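Local atomic coordinates of tRNA(Ile2) 2-agmatinylcytidine synthetase TiaS (Archaeoglobus fulgidus, PDB entry 5XOB), a protein that catalyses the ATP-dependent transfer of agmatine to the wobble cytidine C34 of its isoleucine tRNA substrate, forming 2-agmatinylcytidine and switching codon reading from AUG to AUA. Residues Ser179-Phe192 against Arg217-Val231. Numbering follows the deposited sequence.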
# COMPACT_ATOMS: atom_id res chain seq x y z
N SER A 179 -18.09 -17.19 -1.41
CA SER A 179 -17.53 -17.40 -0.08
C SER A 179 -16.82 -16.16 0.50
O SER A 179 -17.00 -15.84 1.67
CB SER A 179 -16.52 -18.54 -0.13
OG SER A 179 -16.30 -19.06 1.15
N PHE A 180 -16.03 -15.49 -0.34
CA PHE A 180 -15.20 -14.36 0.11
C PHE A 180 -15.96 -13.03 0.17
O PHE A 180 -15.76 -12.25 1.11
CB PHE A 180 -13.99 -14.22 -0.81
CG PHE A 180 -13.00 -15.34 -0.66
CD1 PHE A 180 -11.89 -15.21 0.17
CD2 PHE A 180 -13.18 -16.54 -1.35
CE1 PHE A 180 -10.98 -16.24 0.31
CE2 PHE A 180 -12.27 -17.57 -1.21
CZ PHE A 180 -11.17 -17.43 -0.38
N PHE A 181 -16.80 -12.78 -0.83
CA PHE A 181 -17.71 -11.64 -0.81
C PHE A 181 -18.65 -11.74 0.39
O PHE A 181 -18.88 -10.75 1.10
CB PHE A 181 -18.53 -11.56 -2.10
CG PHE A 181 -17.78 -10.97 -3.27
CD1 PHE A 181 -17.56 -9.60 -3.35
CD2 PHE A 181 -17.29 -11.78 -4.28
CE1 PHE A 181 -16.86 -9.05 -4.42
CE2 PHE A 181 -16.60 -11.23 -5.36
CZ PHE A 181 -16.38 -9.86 -5.43
N ASP A 182 -19.18 -12.93 0.63
CA ASP A 182 -20.05 -13.17 1.79
C ASP A 182 -19.31 -12.96 3.10
O ASP A 182 -19.88 -12.43 4.06
CB ASP A 182 -20.59 -14.61 1.78
CG ASP A 182 -21.70 -14.81 0.76
OD1 ASP A 182 -22.14 -13.82 0.13
OD2 ASP A 182 -22.14 -15.97 0.61
N MET A 183 -18.06 -13.40 3.14
CA MET A 183 -17.22 -13.23 4.33
C MET A 183 -16.96 -11.74 4.58
O MET A 183 -16.90 -11.30 5.74
CB MET A 183 -15.90 -13.99 4.16
CG MET A 183 -14.86 -13.74 5.25
SD MET A 183 -13.88 -12.23 5.02
CE MET A 183 -13.02 -12.60 3.48
N ASP A 184 -16.81 -10.98 3.50
CA ASP A 184 -16.56 -9.55 3.58
C ASP A 184 -17.78 -8.79 4.12
O ASP A 184 -17.64 -7.89 4.96
CB ASP A 184 -16.17 -9.00 2.21
CG ASP A 184 -15.71 -7.55 2.27
OD1 ASP A 184 -14.62 -7.29 2.84
OD2 ASP A 184 -16.44 -6.69 1.73
N TYR A 185 -18.97 -9.16 3.65
CA TYR A 185 -20.21 -8.57 4.15
C TYR A 185 -20.32 -8.79 5.66
O TYR A 185 -20.63 -7.87 6.41
CB TYR A 185 -21.42 -9.16 3.43
N GLU A 186 -20.03 -10.01 6.11
CA GLU A 186 -20.16 -10.34 7.53
C GLU A 186 -19.20 -9.57 8.44
O GLU A 186 -19.63 -9.02 9.46
CB GLU A 186 -19.98 -11.84 7.76
CG GLU A 186 -21.26 -12.64 7.60
CD GLU A 186 -22.34 -12.19 8.58
OE1 GLU A 186 -23.49 -11.98 8.12
OE2 GLU A 186 -22.03 -12.01 9.78
N LEU A 187 -17.92 -9.52 8.06
CA LEU A 187 -16.86 -9.10 8.99
C LEU A 187 -16.31 -7.70 8.77
O LEU A 187 -15.75 -7.10 9.69
CB LEU A 187 -15.72 -10.12 8.97
CG LEU A 187 -16.12 -11.56 9.32
CD1 LEU A 187 -14.94 -12.51 9.20
CD2 LEU A 187 -16.72 -11.65 10.72
N TYR A 188 -16.47 -7.17 7.57
CA TYR A 188 -15.96 -5.84 7.26
C TYR A 188 -16.42 -4.84 8.30
O TYR A 188 -17.59 -4.79 8.64
CB TYR A 188 -16.45 -5.40 5.90
CG TYR A 188 -15.98 -4.04 5.48
CD1 TYR A 188 -14.84 -3.89 4.70
CD2 TYR A 188 -16.68 -2.89 5.83
CE1 TYR A 188 -14.40 -2.65 4.29
CE2 TYR A 188 -16.25 -1.64 5.42
CZ TYR A 188 -15.11 -1.53 4.65
OH TYR A 188 -14.69 -0.29 4.24
N PRO A 189 -15.50 -3.98 8.78
CA PRO A 189 -14.10 -3.78 8.42
C PRO A 189 -13.09 -4.46 9.37
O PRO A 189 -11.91 -4.10 9.38
CB PRO A 189 -13.97 -2.27 8.52
CG PRO A 189 -14.85 -1.92 9.69
CD PRO A 189 -15.95 -2.95 9.73
N GLN A 190 -13.55 -5.44 10.14
CA GLN A 190 -12.64 -6.21 10.99
C GLN A 190 -11.73 -7.06 10.12
O GLN A 190 -10.62 -7.40 10.51
CB GLN A 190 -13.43 -7.07 11.98
CG GLN A 190 -14.27 -6.25 12.95
CD GLN A 190 -13.42 -5.27 13.75
OE1 GLN A 190 -12.53 -5.68 14.50
NE2 GLN A 190 -13.67 -3.97 13.58
N THR A 191 -12.23 -7.42 8.94
CA THR A 191 -11.40 -7.78 7.81
C THR A 191 -11.57 -6.65 6.81
O THR A 191 -12.63 -6.02 6.78
CB THR A 191 -11.83 -9.10 7.13
OG1 THR A 191 -12.99 -8.88 6.31
CG2 THR A 191 -12.11 -10.17 8.15
N PHE A 192 -10.56 -6.39 5.99
CA PHE A 192 -10.67 -5.33 4.99
C PHE A 192 -9.80 -5.61 3.77
O PHE A 192 -8.87 -6.41 3.83
CB PHE A 192 -10.30 -3.99 5.62
CG PHE A 192 -8.88 -3.91 6.08
CD1 PHE A 192 -7.88 -3.49 5.21
CD2 PHE A 192 -8.54 -4.28 7.37
CE1 PHE A 192 -6.56 -3.42 5.63
CE2 PHE A 192 -7.21 -4.21 7.80
CZ PHE A 192 -6.22 -3.78 6.92
N ARG A 217 -6.42 -9.80 5.43
CA ARG A 217 -6.07 -8.65 6.27
C ARG A 217 -7.17 -8.34 7.26
O ARG A 217 -8.35 -8.42 6.92
CB ARG A 217 -5.82 -7.40 5.40
CG ARG A 217 -4.36 -7.17 5.07
CD ARG A 217 -4.16 -6.05 4.06
NE ARG A 217 -2.85 -6.17 3.41
CZ ARG A 217 -2.61 -6.82 2.28
NH1 ARG A 217 -3.58 -7.42 1.59
NH2 ARG A 217 -1.37 -6.87 1.82
N GLY A 218 -6.80 -7.96 8.48
CA GLY A 218 -7.80 -7.60 9.47
C GLY A 218 -7.28 -7.03 10.77
O GLY A 218 -6.08 -6.86 10.96
N GLU A 219 -8.21 -6.77 11.69
CA GLU A 219 -7.92 -6.03 12.92
C GLU A 219 -7.78 -6.92 14.16
O GLU A 219 -7.17 -6.51 15.15
CB GLU A 219 -9.02 -4.99 13.16
CG GLU A 219 -9.20 -4.00 12.02
CD GLU A 219 -8.10 -2.95 11.93
OE1 GLU A 219 -7.36 -2.71 12.92
OE2 GLU A 219 -7.98 -2.34 10.85
N SER A 220 -8.34 -8.13 14.12
CA SER A 220 -8.28 -9.00 15.29
C SER A 220 -8.04 -10.42 14.89
O SER A 220 -8.31 -10.83 13.76
CB SER A 220 -9.59 -8.93 16.08
OG SER A 220 -10.65 -9.54 15.35
N VAL A 221 -7.53 -11.19 15.85
CA VAL A 221 -7.31 -12.61 15.65
C VAL A 221 -8.69 -13.26 15.49
O VAL A 221 -8.87 -14.10 14.60
CB VAL A 221 -6.51 -13.25 16.81
CG1 VAL A 221 -6.22 -14.71 16.53
CG2 VAL A 221 -5.20 -12.49 17.03
N GLU A 222 -9.64 -12.84 16.32
CA GLU A 222 -11.02 -13.34 16.29
C GLU A 222 -11.62 -13.25 14.88
O GLU A 222 -12.11 -14.25 14.35
CB GLU A 222 -11.90 -12.54 17.27
CG GLU A 222 -13.40 -12.85 17.20
CD GLU A 222 -14.27 -11.87 17.99
OE1 GLU A 222 -15.09 -11.16 17.36
OE2 GLU A 222 -14.13 -11.81 19.24
N ALA A 223 -11.59 -12.05 14.31
CA ALA A 223 -12.14 -11.81 12.98
C ALA A 223 -11.45 -12.65 11.92
O ALA A 223 -12.08 -13.19 11.02
CB ALA A 223 -12.01 -10.34 12.63
N LEU A 224 -10.13 -12.76 12.05
CA LEU A 224 -9.32 -13.46 11.06
C LEU A 224 -9.70 -14.93 10.99
O LEU A 224 -9.98 -15.45 9.91
CB LEU A 224 -7.82 -13.27 11.35
CG LEU A 224 -6.97 -12.41 10.38
CD1 LEU A 224 -7.79 -11.54 9.43
CD2 LEU A 224 -5.97 -11.57 11.14
N TYR A 225 -9.74 -15.60 12.14
CA TYR A 225 -10.12 -17.01 12.18
C TYR A 225 -11.58 -17.21 11.76
O TYR A 225 -11.91 -18.21 11.12
CB TYR A 225 -9.86 -17.61 13.57
CG TYR A 225 -8.39 -17.93 13.85
CD1 TYR A 225 -7.62 -18.63 12.93
CD2 TYR A 225 -7.79 -17.56 15.06
CE1 TYR A 225 -6.29 -18.94 13.18
CE2 TYR A 225 -6.47 -17.86 15.32
CZ TYR A 225 -5.72 -18.55 14.38
OH TYR A 225 -4.39 -18.85 14.63
N LYS A 226 -12.45 -16.26 12.10
CA LYS A 226 -13.82 -16.24 11.56
C LYS A 226 -13.83 -16.20 10.04
O LYS A 226 -14.56 -16.96 9.40
CB LYS A 226 -14.60 -15.04 12.10
CG LYS A 226 -15.11 -15.24 13.51
CD LYS A 226 -15.88 -14.03 13.99
CE LYS A 226 -16.64 -14.33 15.27
NZ LYS A 226 -17.56 -13.22 15.63
N ALA A 227 -13.03 -15.30 9.48
CA ALA A 227 -12.87 -15.23 8.03
C ALA A 227 -12.49 -16.60 7.47
O ALA A 227 -13.05 -17.06 6.47
CB ALA A 227 -11.81 -14.20 7.67
N MET A 228 -11.55 -17.26 8.15
CA MET A 228 -11.01 -18.56 7.72
C MET A 228 -12.08 -19.65 7.62
O MET A 228 -12.08 -20.44 6.67
CB MET A 228 -9.91 -19.01 8.69
CG MET A 228 -9.24 -20.32 8.32
SD MET A 228 -8.15 -20.94 9.62
CE MET A 228 -6.56 -20.47 8.95
N GLU A 229 -12.98 -19.70 8.60
CA GLU A 229 -13.99 -20.76 8.70
C GLU A 229 -15.14 -20.58 7.70
O GLU A 229 -15.82 -21.54 7.36
CB GLU A 229 -14.54 -20.82 10.11
N SER A 230 -15.34 -19.35 7.24
CA SER A 230 -16.45 -19.02 6.35
C SER A 230 -16.06 -19.17 4.89
O SER A 230 -16.92 -19.21 4.00
CB SER A 230 -16.90 -17.59 6.61
OG SER A 230 -15.80 -16.75 6.87
N VAL A 231 -14.76 -19.24 4.65
CA VAL A 231 -14.21 -19.20 3.30
C VAL A 231 -14.10 -20.62 2.72
O VAL A 231 -13.74 -21.56 3.43
CB VAL A 231 -12.87 -18.43 3.34
CG1 VAL A 231 -11.83 -19.02 2.41
CG2 VAL A 231 -13.11 -16.96 3.04
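Within the FLD domain of TiaS, T191 pairs with G218 in a single beta bridge at the end of strand 212-218, an outermost strand of the mixed sheet. Beyond the bridge, helix 179-187 packs against helix 221-230. The two run roughly antiparallel, at 148°, with axes 9.6 Å apart. Two backbone bonds hold the bridge: E219 N donates to Q190 O (2.8 Å), and F192 N donates to R217 O (3.1 Å). S220, the N-cap of helix 221-230, accepts from A223 N through OG. CB of R217 lies over one face of the F192 ring, 4.1 Å from its centroid. E219 OE2 approaches the same ring obliquely and also forms a salt bridge with R410. A223 CB meets Q190 CB, and A227 CB touches both M183 SD and L187 CD1. With CG anti to the backbone N (chi1 172°), M183 lays CG against A227 CA and S230 OG, and its bent chain brings SD to 3.9 Å from A227 CB. CD1 of L187 rests on the backbone of helix 221-230, 3.4 Å from A227 N. V231 closes the far end: its CG2 sits over a face of the F180 ring, 3.8 Å from the centroid. There S179 OG gives S230 O a weak bond. The helix interface is thus mainly apolar, while the stronger directional bonds of the contact join the loop after helix 179-187 to the edge strand and the turn that follows it.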